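Local coordinates for protein UDP-glucose 6-dehydrogenase (Pyrobaculum islandicum, PDB 3VTF) that probably catalyses the NAD-dependent oxidation of UDP-glucose to UDP-glucuronate, the step that supplies this nucleotide sugar, at residues G165-L177 / R191-L205. Numbering follows the deposited sequence.
Sequences GVKFSVASNPEFL and RIVIGAGDERAASFL. With UPG (uridine-5'-diphosphate-glucose), chain B.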
loop_
_atom_site.group_PDB
_atom_site.type_symbol
_atom_site.label_atom_id
_atom_site.label_comp_id
_atom_site.label_asym_id
_atom_site.label_seq_id
_atom_site.Cartn_x
_atom_site.Cartn_y
_atom_site.Cartn_z
ATOM N N GLY A 165 -3.285 -19.718 -41.332
ATOM C CA GLY A 165 -4.669 -20.198 -41.178
ATOM C C GLY A 165 -4.859 -21.289 -40.160
ATOM O O GLY A 165 -5.989 -21.748 -39.928
ATOM N N VAL A 166 -3.774 -21.717 -39.501
ATOM C CA VAL A 166 -3.940 -22.724 -38.435
ATOM C C VAL A 166 -4.540 -22.047 -37.209
ATOM O O VAL A 166 -4.049 -20.975 -36.830
ATOM C CB VAL A 166 -2.592 -23.378 -38.087
ATOM C CG1 VAL A 166 -2.716 -24.354 -36.914
ATOM C CG2 VAL A 166 -1.997 -24.042 -39.341
ATOM N N LYS A 167 -5.564 -22.678 -36.612
ATOM C CA LYS A 167 -6.289 -22.141 -35.421
ATOM C C LYS A 167 -5.358 -22.206 -34.151
ATOM O O LYS A 167 -4.490 -23.082 -34.046
ATOM C CB LYS A 167 -7.576 -22.927 -35.149
ATOM C CG LYS A 167 -7.290 -24.295 -34.482
ATOM C CD LYS A 167 -8.501 -25.145 -34.028
ATOM C CE LYS A 167 -8.096 -26.613 -34.136
ATOM N NZ LYS A 167 -8.669 -27.577 -33.161
ATOM N N PHE A 168 -5.506 -21.234 -33.243
ATOM C CA PHE A 168 -4.691 -21.229 -32.014
ATOM C C PHE A 168 -5.407 -20.434 -30.985
ATOM O O PHE A 168 -6.415 -19.768 -31.309
ATOM C CB PHE A 168 -3.291 -20.586 -32.300
ATOM C CG PHE A 168 -3.345 -19.139 -32.703
ATOM C CD1 PHE A 168 -3.231 -18.152 -31.709
ATOM C CD2 PHE A 168 -3.494 -18.743 -34.043
ATOM C CE1 PHE A 168 -3.195 -16.848 -32.009
ATOM C CE2 PHE A 168 -3.523 -17.399 -34.375
ATOM C CZ PHE A 168 -3.387 -16.431 -33.340
ATOM N N SER A 169 -4.926 -20.512 -29.762
ATOM C CA SER A 169 -5.519 -19.710 -28.675
ATOM C C SER A 169 -4.405 -18.971 -27.963
ATOM O O SER A 169 -3.221 -19.237 -28.222
ATOM C CB SER A 169 -6.252 -20.632 -27.654
ATOM O OG SER A 169 -7.321 -21.363 -28.259
ATOM N N VAL A 170 -4.778 -17.943 -27.179
ATOM C CA VAL A 170 -3.786 -17.039 -26.558
ATOM C C VAL A 170 -4.202 -16.990 -25.075
ATOM O O VAL A 170 -5.376 -17.270 -24.704
ATOM C CB VAL A 170 -3.759 -15.602 -27.125
ATOM C CG1 VAL A 170 -3.336 -15.624 -28.612
ATOM C CG2 VAL A 170 -5.137 -14.906 -26.981
ATOM N N ALA A 171 -3.258 -16.598 -24.225
ATOM C CA ALA A 171 -3.547 -16.387 -22.845
ATOM C C ALA A 171 -2.455 -15.489 -22.270
ATOM O O ALA A 171 -1.268 -15.650 -22.630
ATOM C CB ALA A 171 -3.549 -17.716 -22.056
ATOM N N SER A 172 -2.828 -14.660 -21.319
ATOM C CA SER A 172 -1.847 -13.883 -20.543
ATOM C C SER A 172 -1.707 -14.718 -19.222
ATOM O O SER A 172 -2.698 -15.155 -18.639
ATOM C CB SER A 172 -2.485 -12.524 -20.217
ATOM O OG SER A 172 -1.756 -11.895 -19.161
ATOM N N ASN A 173 -0.477 -14.966 -18.807
ATOM C CA ASN A 173 -0.211 -15.732 -17.579
ATOM C C ASN A 173 0.992 -15.018 -16.946
ATOM O O ASN A 173 2.192 -15.368 -17.161
ATOM C CB ASN A 173 0.112 -17.216 -17.960
ATOM C CG ASN A 173 0.526 -18.061 -16.747
ATOM O OD1 ASN A 173 0.050 -17.855 -15.560
ATOM N ND2 ASN A 173 1.435 -18.959 -16.989
ATOM N N PRO A 174 0.704 -13.913 -16.246
ATOM C CA PRO A 174 1.822 -13.117 -15.810
ATOM C C PRO A 174 2.687 -13.846 -14.800
ATOM O O PRO A 174 2.256 -14.889 -14.209
ATOM C CB PRO A 174 1.158 -11.898 -15.124
ATOM C CG PRO A 174 -0.274 -12.259 -14.918
ATOM C CD PRO A 174 -0.608 -13.242 -16.026
ATOM N N GLU A 175 3.885 -13.331 -14.636
ATOM C CA GLU A 175 4.819 -14.001 -13.698
ATOM C C GLU A 175 5.147 -13.063 -12.567
ATOM O O GLU A 175 5.003 -11.845 -12.720
ATOM C CB GLU A 175 6.060 -14.453 -14.441
ATOM C CG GLU A 175 6.722 -13.298 -15.172
ATOM C CD GLU A 175 7.575 -12.492 -14.242
ATOM O OE1 GLU A 175 8.049 -13.055 -13.173
ATOM O OE2 GLU A 175 7.786 -11.312 -14.554
ATOM N N PHE A 176 5.418 -13.631 -11.400
ATOM C CA PHE A 176 5.572 -12.877 -10.199
ATOM C C PHE A 176 6.833 -13.288 -9.459
ATOM O O PHE A 176 6.978 -12.924 -8.270
ATOM C CB PHE A 176 4.350 -13.122 -9.304
ATOM C CG PHE A 176 3.050 -12.651 -9.915
ATOM C CD1 PHE A 176 2.777 -11.276 -10.063
ATOM C CD2 PHE A 176 2.128 -13.580 -10.395
ATOM C CE1 PHE A 176 1.578 -10.822 -10.644
ATOM C CE2 PHE A 176 0.914 -13.137 -10.954
ATOM C CZ PHE A 176 0.668 -11.757 -11.106
ATOM N N LEU A 177 7.751 -13.949 -10.175
ATOM C CA LEU A 177 8.993 -14.454 -9.633
ATOM C C LEU A 177 9.835 -13.263 -9.140
ATOM O O LEU A 177 10.010 -12.305 -9.868
ATOM C CB LEU A 177 9.810 -15.156 -10.771
ATOM C CG LEU A 177 9.077 -16.397 -11.402
ATOM C CD1 LEU A 177 10.137 -17.193 -12.131
ATOM C CD2 LEU A 177 8.353 -17.290 -10.357
ATOM N N ARG A 191 -0.113 -16.977 -5.938
ATOM C CA ARG A 191 -1.313 -17.232 -6.718
ATOM C C ARG A 191 -0.857 -17.374 -8.203
ATOM O O ARG A 191 0.264 -17.007 -8.535
ATOM C CB ARG A 191 -2.392 -16.151 -6.606
ATOM C CG ARG A 191 -2.129 -14.810 -7.307
ATOM C CD ARG A 191 -0.914 -14.144 -6.626
ATOM N NE ARG A 191 -0.980 -12.662 -6.872
ATOM C CZ ARG A 191 0.083 -11.862 -7.002
ATOM N NH1 ARG A 191 1.361 -12.334 -6.965
ATOM N NH2 ARG A 191 -0.146 -10.552 -7.204
ATOM N N ILE A 192 -1.670 -18.045 -9.001
ATOM C CA ILE A 192 -1.445 -18.199 -10.445
ATOM C C ILE A 192 -2.555 -17.484 -11.163
ATOM O O ILE A 192 -3.773 -17.704 -10.856
ATOM C CB ILE A 192 -1.445 -19.727 -10.803
ATOM C CG1 ILE A 192 -0.161 -20.348 -10.281
ATOM C CG2 ILE A 192 -1.502 -19.903 -12.340
ATOM C CD1 ILE A 192 -0.220 -21.886 -10.283
ATOM N N VAL A 193 -2.210 -16.553 -12.073
ATOM C CA VAL A 193 -3.212 -15.776 -12.741
ATOM C C VAL A 193 -3.232 -16.215 -14.214
ATOM O O VAL A 193 -2.192 -16.190 -14.905
ATOM C CB VAL A 193 -2.835 -14.271 -12.685
ATOM C CG1 VAL A 193 -3.824 -13.446 -13.525
ATOM C CG2 VAL A 193 -2.904 -13.799 -11.218
ATOM N N ILE A 194 -4.389 -16.649 -14.674
ATOM C CA ILE A 194 -4.549 -17.122 -16.036
ATOM C C ILE A 194 -5.570 -16.236 -16.727
ATOM O O ILE A 194 -6.739 -16.294 -16.423
ATOM C CB ILE A 194 -5.052 -18.584 -16.050
ATOM C CG1 ILE A 194 -3.997 -19.532 -15.499
ATOM C CG2 ILE A 194 -5.434 -19.019 -17.448
ATOM C CD1 ILE A 194 -4.564 -20.803 -14.931
ATOM N N GLY A 195 -5.125 -15.418 -17.663
ATOM C CA GLY A 195 -6.053 -14.635 -18.444
ATOM C C GLY A 195 -6.239 -15.306 -19.784
ATOM O O GLY A 195 -5.508 -15.031 -20.706
ATOM N N ALA A 196 -7.244 -16.167 -19.865
ATOM C CA ALA A 196 -7.435 -17.033 -21.011
ATOM C C ALA A 196 -8.249 -16.360 -22.085
ATOM O O ALA A 196 -9.252 -15.749 -21.800
ATOM C CB ALA A 196 -8.095 -18.331 -20.593
ATOM N N GLY A 197 -7.796 -16.479 -23.322
ATOM C CA GLY A 197 -8.551 -15.921 -24.427
ATOM C C GLY A 197 -9.772 -16.828 -24.712
ATOM O O GLY A 197 -10.708 -16.372 -25.301
ATOM N N ASP A 198 -9.776 -18.094 -24.300
ATOM C CA ASP A 198 -11.019 -18.942 -24.436
ATOM C C ASP A 198 -10.963 -20.063 -23.438
ATOM O O ASP A 198 -9.957 -20.207 -22.741
ATOM C CB ASP A 198 -11.152 -19.523 -25.860
ATOM C CG ASP A 198 -9.905 -20.355 -26.283
ATOM O OD1 ASP A 198 -9.329 -21.029 -25.474
ATOM O OD2 ASP A 198 -9.434 -20.240 -27.398
ATOM N N GLU A 199 -12.006 -20.915 -23.399
ATOM C CA GLU A 199 -12.067 -22.035 -22.451
ATOM C C GLU A 199 -10.972 -23.067 -22.622
ATOM O O GLU A 199 -10.468 -23.641 -21.644
ATOM C CB GLU A 199 -13.466 -22.748 -22.540
ATOM C CG GLU A 199 -13.757 -23.739 -21.432
ATOM C CD GLU A 199 -13.364 -23.175 -20.068
ATOM O OE1 GLU A 199 -13.989 -22.153 -19.665
ATOM O OE2 GLU A 199 -12.422 -23.725 -19.419
ATOM N N ARG A 200 -10.612 -23.319 -23.865
ATOM C CA ARG A 200 -9.625 -24.351 -24.102
ATOM C C ARG A 200 -8.285 -23.880 -23.545
ATOM O O ARG A 200 -7.570 -24.688 -22.990
ATOM C CB ARG A 200 -9.462 -24.588 -25.596
ATOM C CG ARG A 200 -8.644 -25.827 -25.929
ATOM C CD ARG A 200 -8.636 -26.073 -27.428
ATOM N NE ARG A 200 -7.764 -27.206 -27.752
ATOM C CZ ARG A 200 -7.670 -27.760 -28.959
ATOM N NH1 ARG A 200 -8.395 -27.285 -29.940
ATOM N NH2 ARG A 200 -6.865 -28.830 -29.149
ATOM N N ALA A 201 -7.963 -22.579 -23.701
ATOM C CA ALA A 201 -6.726 -22.015 -23.077
ATOM C C ALA A 201 -6.724 -22.195 -21.558
ATOM O O ALA A 201 -5.732 -22.584 -21.006
ATOM C CB ALA A 201 -6.588 -20.537 -23.434
ATOM N N ALA A 202 -7.807 -21.793 -20.903
ATOM C CA ALA A 202 -7.948 -21.914 -19.454
ATOM C C ALA A 202 -7.802 -23.337 -18.966
ATOM O O ALA A 202 -7.003 -23.646 -18.054
ATOM C CB ALA A 202 -9.301 -21.307 -19.008
ATOM N N SER A 203 -8.495 -24.252 -19.630
ATOM C CA SER A 203 -8.361 -25.651 -19.195
ATOM C C SER A 203 -6.922 -26.197 -19.425
ATOM O O SER A 203 -6.358 -26.972 -18.606
ATOM C CB SER A 203 -9.448 -26.453 -19.989
ATOM O OG SER A 203 -9.126 -27.775 -19.758
ATOM N N PHE A 204 -6.277 -25.799 -20.530
ATOM C CA PHE A 204 -4.905 -26.275 -20.786
ATOM C C PHE A 204 -3.935 -25.793 -19.681
ATOM O O PHE A 204 -3.169 -26.560 -19.121
ATOM C CB PHE A 204 -4.432 -25.742 -22.120
ATOM C CG PHE A 204 -3.142 -26.345 -22.583
ATOM C CD1 PHE A 204 -3.139 -27.371 -23.544
ATOM C CD2 PHE A 204 -1.895 -25.883 -22.076
ATOM C CE1 PHE A 204 -1.915 -27.938 -23.966
ATOM C CE2 PHE A 204 -0.659 -26.433 -22.543
ATOM C CZ PHE A 204 -0.678 -27.452 -23.472
ATOM N N LEU A 205 -4.018 -24.513 -19.320
ATOM C CA LEU A 205 -3.069 -23.987 -18.274
ATOM C C LEU A 205 -3.419 -24.526 -16.892
ATOM O O LEU A 205 -2.542 -24.747 -16.065
ATOM C CB LEU A 205 -3.099 -22.420 -18.286
ATOM C CG LEU A 205 -2.456 -21.877 -19.574
ATOM C CD1 LEU A 205 -2.655 -20.371 -19.732
ATOM C CD2 LEU A 205 -0.983 -22.154 -19.456
HETATM N N1 UPG B . 13.448 -2.604 -2.272
HETATM C C2 UPG B . 13.424 -1.474 -1.401
HETATM N N3 UPG B . 12.729 -1.549 -0.264
HETATM C C4 UPG B . 11.984 -2.683 0.021
HETATM C C5 UPG B . 11.956 -3.834 -0.841
HETATM C C6 UPG B . 12.696 -3.720 -2.035
HETATM O O2 UPG B . 14.071 -0.411 -1.665
HETATM O O4 UPG B . 11.291 -2.689 1.093
HETATM C C1C UPG B . 14.225 -2.413 -3.519
HETATM C C2C UPG B . 15.233 -3.534 -3.675
HETATM O O2C UPG B . 16.485 -3.225 -3.066
HETATM C C3C UPG B . 15.375 -3.633 -5.209
HETATM C C4C UPG B . 13.991 -3.253 -5.738
HETATM O O4C UPG B . 13.307 -2.668 -4.607
HETATM O O3C UPG B . 16.258 -2.576 -5.673
HETATM C C5C UPG B . 13.165 -4.464 -6.233
HETATM O O5C UPG B . 13.338 -5.523 -5.283
HETATM P PA UPG B . 12.581 -7.006 -5.550
HETATM O O1A UPG B . 11.027 -6.835 -5.543
HETATM O O2A UPG B . 13.309 -8.071 -4.691
HETATM O O3A UPG B . 13.229 -7.341 -6.986
HETATM P PB UPG B . 12.609 -8.030 -8.341
HETATM O O1B UPG B . 13.384 -9.299 -8.590
HETATM O O2B UPG B . 12.877 -6.808 -9.256
HETATM O O3B UPG B . 11.095 -8.487 -8.134
HETATM C "C1'" UPG B . 9.993 -7.651 -8.602
HETATM C "C2'" UPG B . 8.751 -8.113 -7.871
HETATM C "C3'" UPG B . 8.362 -9.507 -8.421
HETATM C "C4'" UPG B . 8.172 -9.371 -9.950
HETATM C "C5'" UPG B . 9.576 -9.007 -10.580
HETATM C "C6'" UPG B . 9.607 -8.775 -12.107
HETATM O "O2'" UPG B . 9.306 -8.234 -6.504
HETATM O "O3'" UPG B . 7.156 -9.881 -7.784
HETATM O "O4'" UPG B . 7.810 -10.678 -10.447
HETATM O "O5'" UPG B . 9.834 -7.688 -10.020
HETATM O "O6'" UPG B . 8.320 -8.282 -12.553
HETATM O O HOH W 1 -7.896 -17.323 -27.682
HETATM O O HOH W 2 0.640 -16.203 -12.663
#
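The guanidinium of Arg-191 lies over one face of the Phe-176 ring, its CZ 4.0 Å from the ring centroid and almost on the ring normal. The two planes are 28° apart, which defines a cation-pi stack. Arg-191 NE donates to the carbonyl O of Ala-262 of the second subunit, so the stack also borders the dimer interface. Val-193 serves two partners through different atoms: CG2 meets CE2 of Phe-176 at 3.9 Å, whereas CB packs against Pro-174 CG. Its N reaches Pro-174 O through one water, which accepts from the former and donates to the latter, so the water links strand 192-196 to the loop that follows strand 169-172. Gly-195 and Ser-172 form an antiparallel hydrogen-bonded pair, with Gly-195 N to Ser-172 O at 2.6 Å and Ser-172 N to Gly-195 O at 2.8 Å. Ala-196 and Ala-171 follow as the non-hydrogen-bonded pair, and Gly-197 N then donates to Val-170 O. At Asp-198 the carboxylate divides its work: OD1 caps the helix by accepting from Ala-201 N (2.7 Å, 167° at the hydrogen), while OD2 takes Ser-169 OG at 2.5 Å on its syn lone pair. Ser-169 OG is itself met by Trp-137 NE1. Further along the helix, Leu-205 CD1 rests 3.6 Å from Ala-171 CB, placing this helix against the sheet. Strand 169-172 runs parallel to strand 139-142 on one edge, while on the other strand 192-196 runs at 145° to it, the antiparallel step of the mixed sheet in the Rossmann-type NAD-binding domain; past the strand end, the carbonyls of Phe-176 and Leu-177 accept from O3' and O4' of the UDP-glucose sugar, forming part of the substrate site.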